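Local coordinates for carbohydrate binding protein (PDB 3HZB) that binds calcium ions through a betagamma-crystallin domain, one piece of a longer, probably secreted protein that is probably involved in carbohydrate recognition, at residues G46-A60 / T74-N87. Numbering follows the deposited sequence.
Sequences GYQAILYQDDNFGGA and TWNDKVSSIRVIAN. With CA (calcium ion), chain M; CA (calcium ion), chain L.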
loop_
_atom_site.group_PDB
_atom_site.type_symbol
_atom_site.label_atom_id
_atom_site.label_comp_id
_atom_site.label_asym_id
_atom_site.label_seq_id
_atom_site.Cartn_x
_atom_site.Cartn_y
_atom_site.Cartn_z
ATOM N N GLY B 46 -3.115 -5.211 6.944
ATOM C CA GLY B 46 -3.938 -5.666 8.052
ATOM C C GLY B 46 -5.272 -4.956 8.126
ATOM O O GLY B 46 -6.119 -5.292 8.953
ATOM N N TYR B 47 -5.466 -3.972 7.252
ATOM C CA TYR B 47 -6.705 -3.207 7.222
ATOM C C TYR B 47 -7.161 -3.030 5.791
ATOM O O TYR B 47 -6.394 -3.250 4.858
ATOM C CB TYR B 47 -6.480 -1.842 7.866
ATOM C CG TYR B 47 -6.013 -1.955 9.288
ATOM C CD1 TYR B 47 -6.923 -2.151 10.325
ATOM C CD2 TYR B 47 -4.655 -1.942 9.595
ATOM C CE1 TYR B 47 -6.492 -2.334 11.634
ATOM C CE2 TYR B 47 -4.210 -2.124 10.902
ATOM C CZ TYR B 47 -5.134 -2.320 11.915
ATOM O OH TYR B 47 -4.705 -2.500 13.210
ATOM N N GLN B 48 -8.415 -2.636 5.616
ATOM C CA GLN B 48 -8.946 -2.428 4.280
ATOM C C GLN B 48 -10.113 -1.462 4.282
ATOM O O GLN B 48 -10.782 -1.276 5.299
ATOM C CB GLN B 48 -9.366 -3.762 3.665
ATOM C CG GLN B 48 -10.251 -4.607 4.555
ATOM C CD GLN B 48 -10.471 -5.997 3.986
ATOM O OE1 GLN B 48 -10.993 -6.885 4.665
ATOM N NE2 GLN B 48 -10.078 -6.191 2.735
ATOM N N ALA B 49 -10.341 -0.834 3.134
ATOM C CA ALA B 49 -11.428 0.118 2.996
ATOM C C ALA B 49 -12.476 -0.394 2.020
ATOM O O ALA B 49 -12.150 -0.861 0.932
ATOM C CB ALA B 49 -10.893 1.464 2.518
ATOM N N ILE B 50 -13.734 -0.334 2.437
ATOM C CA ILE B 50 -14.836 -0.735 1.578
ATOM C C ILE B 50 -15.423 0.585 1.090
ATOM O O ILE B 50 -15.900 1.388 1.897
ATOM C CB ILE B 50 -15.941 -1.481 2.345
ATOM C CG1 ILE B 50 -15.359 -2.688 3.090
ATOM C CG2 ILE B 50 -17.030 -1.896 1.371
ATOM C CD1 ILE B 50 -14.680 -3.703 2.190
ATOM N N LEU B 51 -15.377 0.816 -0.217
ATOM C CA LEU B 51 -15.899 2.058 -0.775
ATOM C C LEU B 51 -17.339 1.879 -1.222
ATOM O O LEU B 51 -17.726 0.803 -1.675
ATOM C CB LEU B 51 -15.058 2.496 -1.979
ATOM C CG LEU B 51 -13.535 2.526 -1.812
ATOM C CD1 LEU B 51 -12.907 3.027 -3.106
ATOM C CD2 LEU B 51 -13.146 3.423 -0.647
ATOM N N TYR B 52 -18.126 2.940 -1.092
ATOM C CA TYR B 52 -19.525 2.919 -1.504
ATOM C C TYR B 52 -19.800 4.090 -2.446
ATOM O O TYR B 52 -19.309 5.202 -2.234
ATOM C CB TYR B 52 -20.441 3.021 -0.281
ATOM C CG TYR B 52 -20.334 1.847 0.668
ATOM C CD1 TYR B 52 -21.180 0.742 0.547
ATOM C CD2 TYR B 52 -19.370 1.829 1.674
ATOM C CE1 TYR B 52 -21.065 -0.354 1.410
ATOM C CE2 TYR B 52 -19.243 0.739 2.539
ATOM C CZ TYR B 52 -20.095 -0.348 2.400
ATOM O OH TYR B 52 -19.967 -1.424 3.249
ATOM N N GLN B 53 -20.587 3.838 -3.485
ATOM C CA GLN B 53 -20.922 4.881 -4.438
ATOM C C GLN B 53 -21.803 5.950 -3.796
ATOM O O GLN B 53 -21.624 7.128 -4.041
ATOM C CB GLN B 53 -21.661 4.289 -5.645
ATOM C CG GLN B 53 -20.808 3.475 -6.608
ATOM C CD GLN B 53 -19.900 4.335 -7.471
ATOM O OE1 GLN B 53 -20.290 5.414 -7.925
ATOM N NE2 GLN B 53 -18.692 3.850 -7.723
ATOM N N ASP B 54 -22.748 5.546 -2.960
ATOM C CA ASP B 54 -23.638 6.526 -2.356
ATOM C C ASP B 54 -23.380 6.729 -0.874
ATOM O O ASP B 54 -22.636 5.970 -0.256
ATOM C CB ASP B 54 -25.097 6.105 -2.581
ATOM C CG ASP B 54 -25.429 5.918 -4.054
ATOM O OD1 ASP B 54 -24.852 6.643 -4.891
ATOM O OD2 ASP B 54 -26.277 5.058 -4.375
ATOM N N ASP B 55 -23.993 7.765 -0.310
ATOM C CA ASP B 55 -23.829 8.060 1.108
ATOM C C ASP B 55 -24.531 6.975 1.920
ATOM O O ASP B 55 -25.346 6.216 1.392
ATOM C CB ASP B 55 -24.426 9.435 1.434
ATOM C CG ASP B 55 -24.066 9.923 2.830
ATOM O OD1 ASP B 55 -23.176 9.329 3.470
ATOM O OD2 ASP B 55 -24.669 10.922 3.284
ATOM N N ASN B 56 -24.195 6.898 3.200
ATOM C CA ASN B 56 -24.797 5.923 4.090
ATOM C C ASN B 56 -24.617 4.489 3.609
ATOM O O ASN B 56 -25.493 3.638 3.795
ATOM C CB ASN B 56 -26.276 6.259 4.282
ATOM C CG ASN B 56 -26.473 7.661 4.817
ATOM O OD1 ASN B 56 -25.849 8.046 5.807
ATOM N ND2 ASN B 56 -27.334 8.434 4.164
ATOM N N PHE B 57 -23.471 4.244 2.976
ATOM C CA PHE B 57 -23.090 2.923 2.498
ATOM C C PHE B 57 -24.061 2.318 1.490
ATOM O O PHE B 57 -24.295 1.104 1.473
ATOM C CB PHE B 57 -22.903 2.024 3.721
ATOM C CG PHE B 57 -22.290 2.752 4.890
ATOM C CD1 PHE B 57 -22.985 2.894 6.087
ATOM C CD2 PHE B 57 -21.052 3.381 4.757
ATOM C CE1 PHE B 57 -22.460 3.660 7.134
ATOM C CE2 PHE B 57 -20.522 4.146 5.795
ATOM C CZ PHE B 57 -21.228 4.288 6.986
ATOM N N GLY B 58 -24.613 3.176 0.637
ATOM C CA GLY B 58 -25.547 2.716 -0.372
ATOM C C GLY B 58 -24.892 2.559 -1.729
ATOM O O GLY B 58 -23.772 3.028 -1.938
ATOM N N GLY B 59 -25.584 1.895 -2.651
ATOM C CA GLY B 59 -25.045 1.694 -3.985
ATOM C C GLY B 59 -23.941 0.652 -4.080
ATOM O O GLY B 59 -23.714 -0.121 -3.146
ATOM N N ALA B 60 -23.248 0.640 -5.215
ATOM C CA ALA B 60 -22.163 -0.305 -5.458
ATOM C C ALA B 60 -21.007 -0.145 -4.471
ATOM O O ALA B 60 -20.817 0.923 -3.888
ATOM C CB ALA B 60 -21.653 -0.143 -6.885
ATOM N N THR B 74 -14.725 4.099 -12.755
ATOM C CA THR B 74 -15.914 3.748 -11.993
ATOM C C THR B 74 -15.886 4.300 -10.572
ATOM O O THR B 74 -16.934 4.600 -9.997
ATOM C CB THR B 74 -16.088 2.215 -11.914
ATOM O OG1 THR B 74 -16.212 1.677 -13.236
ATOM C CG2 THR B 74 -17.335 1.855 -11.119
ATOM N N TRP B 75 -14.692 4.449 -10.009
ATOM C CA TRP B 75 -14.590 4.924 -8.638
ATOM C C TRP B 75 -13.947 6.270 -8.379
ATOM O O TRP B 75 -14.111 6.827 -7.296
ATOM C CB TRP B 75 -13.897 3.866 -7.784
ATOM C CG TRP B 75 -14.771 2.689 -7.582
ATOM C CD1 TRP B 75 -14.805 1.547 -8.332
ATOM C CD2 TRP B 75 -15.809 2.564 -6.608
ATOM N NE1 TRP B 75 -15.804 0.717 -7.882
ATOM C CE2 TRP B 75 -16.437 1.317 -6.825
ATOM C CE3 TRP B 75 -16.273 3.387 -5.572
ATOM C CZ2 TRP B 75 -17.507 0.872 -6.043
ATOM C CZ3 TRP B 75 -17.338 2.944 -4.791
ATOM C CH2 TRP B 75 -17.942 1.697 -5.033
ATOM N N ASN B 76 -13.218 6.799 -9.354
ATOM C CA ASN B 76 -12.571 8.089 -9.159
ATOM C C ASN B 76 -13.604 9.206 -9.062
ATOM O O ASN B 76 -14.495 9.314 -9.903
ATOM C CB ASN B 76 -11.607 8.392 -10.301
ATOM C CG ASN B 76 -10.842 9.669 -10.072
ATOM O OD1 ASN B 76 -10.135 9.804 -9.073
ATOM N ND2 ASN B 76 -10.985 10.623 -10.985
ATOM N N ASP B 77 -13.475 10.037 -8.032
ATOM C CA ASP B 77 -14.403 11.142 -7.815
ATOM C C ASP B 77 -15.844 10.657 -7.739
ATOM O O ASP B 77 -16.749 11.311 -8.254
ATOM C CB ASP B 77 -14.280 12.173 -8.941
ATOM C CG ASP B 77 -12.922 12.828 -8.973
ATOM O OD1 ASP B 77 -12.246 12.795 -7.928
ATOM O OD2 ASP B 77 -12.535 13.382 -10.023
ATOM N N LYS B 78 -16.050 9.514 -7.093
ATOM C CA LYS B 78 -17.382 8.945 -6.965
ATOM C C LYS B 78 -17.681 8.434 -5.557
ATOM O O LYS B 78 -18.818 8.128 -5.244
ATOM C CB LYS B 78 -17.557 7.785 -7.956
ATOM C CG LYS B 78 -17.556 8.184 -9.421
ATOM C CD LYS B 78 -18.771 9.030 -9.756
ATOM C CE LYS B 78 -18.812 9.403 -11.230
ATOM N NZ LYS B 78 -19.954 10.322 -11.512
ATOM N N VAL B 79 -16.672 8.329 -4.703
ATOM C CA VAL B 79 -16.907 7.815 -3.356
ATOM C C VAL B 79 -17.720 8.774 -2.488
ATOM O O VAL B 79 -17.401 9.964 -2.393
ATOM C CB VAL B 79 -15.569 7.477 -2.664
ATOM C CG1 VAL B 79 -15.818 7.011 -1.233
ATOM C CG2 VAL B 79 -14.853 6.378 -3.450
ATOM N N SER B 80 -18.776 8.246 -1.864
ATOM C CA SER B 80 -19.654 9.039 -1.002
ATOM C C SER B 80 -19.684 8.585 0.450
ATOM O O SER B 80 -20.158 9.312 1.325
ATOM C CB SER B 80 -21.071 9.054 -1.565
ATOM O OG SER B 80 -21.117 9.873 -2.715
ATOM N N SER B 81 -19.202 7.372 0.700
ATOM C CA SER B 81 -19.116 6.841 2.054
ATOM C C SER B 81 -18.108 5.701 2.063
ATOM O O SER B 81 -17.863 5.062 1.035
ATOM C CB SER B 81 -20.487 6.387 2.585
ATOM O OG SER B 81 -21.081 5.393 1.781
ATOM N N ILE B 82 -17.513 5.468 3.226
ATOM C CA ILE B 82 -16.488 4.444 3.373
ATOM C C ILE B 82 -16.562 3.747 4.718
ATOM O O ILE B 82 -16.968 4.340 5.719
ATOM C CB ILE B 82 -15.079 5.074 3.281
ATOM C CG1 ILE B 82 -14.916 5.807 1.952
ATOM C CG2 ILE B 82 -14.012 4.006 3.448
ATOM C CD1 ILE B 82 -13.623 6.596 1.857
ATOM N N ARG B 83 -16.160 2.482 4.730
ATOM C CA ARG B 83 -16.117 1.702 5.950
ATOM C C ARG B 83 -14.746 1.050 5.987
ATOM O O ARG B 83 -14.302 0.452 5.003
ATOM C CB ARG B 83 -17.224 0.645 5.973
ATOM C CG ARG B 83 -18.623 1.243 6.080
ATOM C CD ARG B 83 -19.677 0.163 6.096
ATOM N NE ARG B 83 -19.517 -0.730 7.239
ATOM C CZ ARG B 83 -19.583 -2.054 7.156
ATOM N NH1 ARG B 83 -19.803 -2.631 5.979
ATOM N NH2 ARG B 83 -19.431 -2.799 8.247
ATOM N N VAL B 84 -14.069 1.208 7.118
ATOM C CA VAL B 84 -12.744 0.653 7.318
ATOM C C VAL B 84 -12.895 -0.546 8.245
ATOM O O VAL B 84 -13.475 -0.430 9.324
ATOM C CB VAL B 84 -11.806 1.694 7.970
ATOM C CG1 VAL B 84 -10.422 1.101 8.167
ATOM C CG2 VAL B 84 -11.726 2.941 7.089
ATOM N N ILE B 85 -12.385 -1.695 7.809
ATOM C CA ILE B 85 -12.469 -2.924 8.589
ATOM C C ILE B 85 -11.127 -3.656 8.613
ATOM O O ILE B 85 -10.234 -3.370 7.821
ATOM C CB ILE B 85 -13.526 -3.886 8.000
ATOM C CG1 ILE B 85 -13.108 -4.321 6.594
ATOM C CG2 ILE B 85 -14.888 -3.208 7.969
ATOM C CD1 ILE B 85 -14.056 -5.314 5.954
ATOM N N ALA B 86 -10.992 -4.606 9.530
ATOM C CA ALA B 86 -9.761 -5.373 9.631
ATOM C C ALA B 86 -9.610 -6.248 8.391
ATOM O O ALA B 86 -10.600 -6.626 7.763
ATOM C CB ALA B 86 -9.787 -6.241 10.884
ATOM N N ASN B 87 -8.367 -6.558 8.041
ATOM C CA ASN B 87 -8.082 -7.404 6.888
ATOM C C ASN B 87 -7.178 -8.551 7.326
ATOM O O ASN B 87 -6.976 -8.704 8.547
ATOM C CB ASN B 87 -7.389 -6.603 5.780
ATOM C CG ASN B 87 -7.212 -7.410 4.502
ATOM O OD1 ASN B 87 -6.490 -7.005 3.588
ATOM N ND2 ASN B 87 -7.881 -8.556 4.430
HETATM CA CA CA M . -21.086 9.265 -5.200
HETATM CA CA CA L . -10.053 13.745 -7.069
HETATM O O HOH W 1 -4.633 -4.732 3.770
HETATM O O HOH W 2 -21.312 7.800 -7.401
HETATM O O HOH W 3 -10.013 13.894 -9.699
HETATM O O HOH W 4 -11.035 16.150 -7.068
HETATM O O HOH W 5 -7.980 14.985 -8.428
HETATM O O HOH W 6 -22.565 10.901 -6.945
#
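Ser81 OG clasps the folded hairpin between strands 47-52 and 60-64, a betagamma-crystallin hallmark: it donates to Asp54 O at 2.6 Å, in the carbonyl plane, and accepts from Phe57 N at 2.9 Å. Placed between backbone N and carbonyl carbon (chi1 59°), the hydroxyl reaches both. Phe57 in turn lays its CB over one face of the Tyr52 ring, while its own ring receives Arg83 CD over a face, a CH-pi contact 4.0 Å from the centroid. Arg83 NH1 then donates to Tyr52 OH within the guanidinium plane (3.0 Å), and its NE is salt-bridged to Asp22. In the sheet that carries them, strands 47-52 and 81-86 pair antiparallel, Ile50 and Arg83 exchanging backbone hydrogen bonds; on the other face Leu51 packs alongside Ile82. Gln53 bends at chi2 (-74°), carrying NE2 over one face of Trp75 and into a hydrogen bond with Thr74 O (3.0 Å). Ser80 OG, also hydrogen-bonded to Asn35, sits 2.6 Å from a calcium ion shared with Gln53 O, Lys78 O and Asp36; Gln53 OE1 accepts from a calcium-bound water. In this Greek key, Gln53 O lies 3.2 Å from Lys78 O and 3.1 Å from Ser80 OG without hydrogen bonding, consistent with the cation offsetting their mutual repulsion.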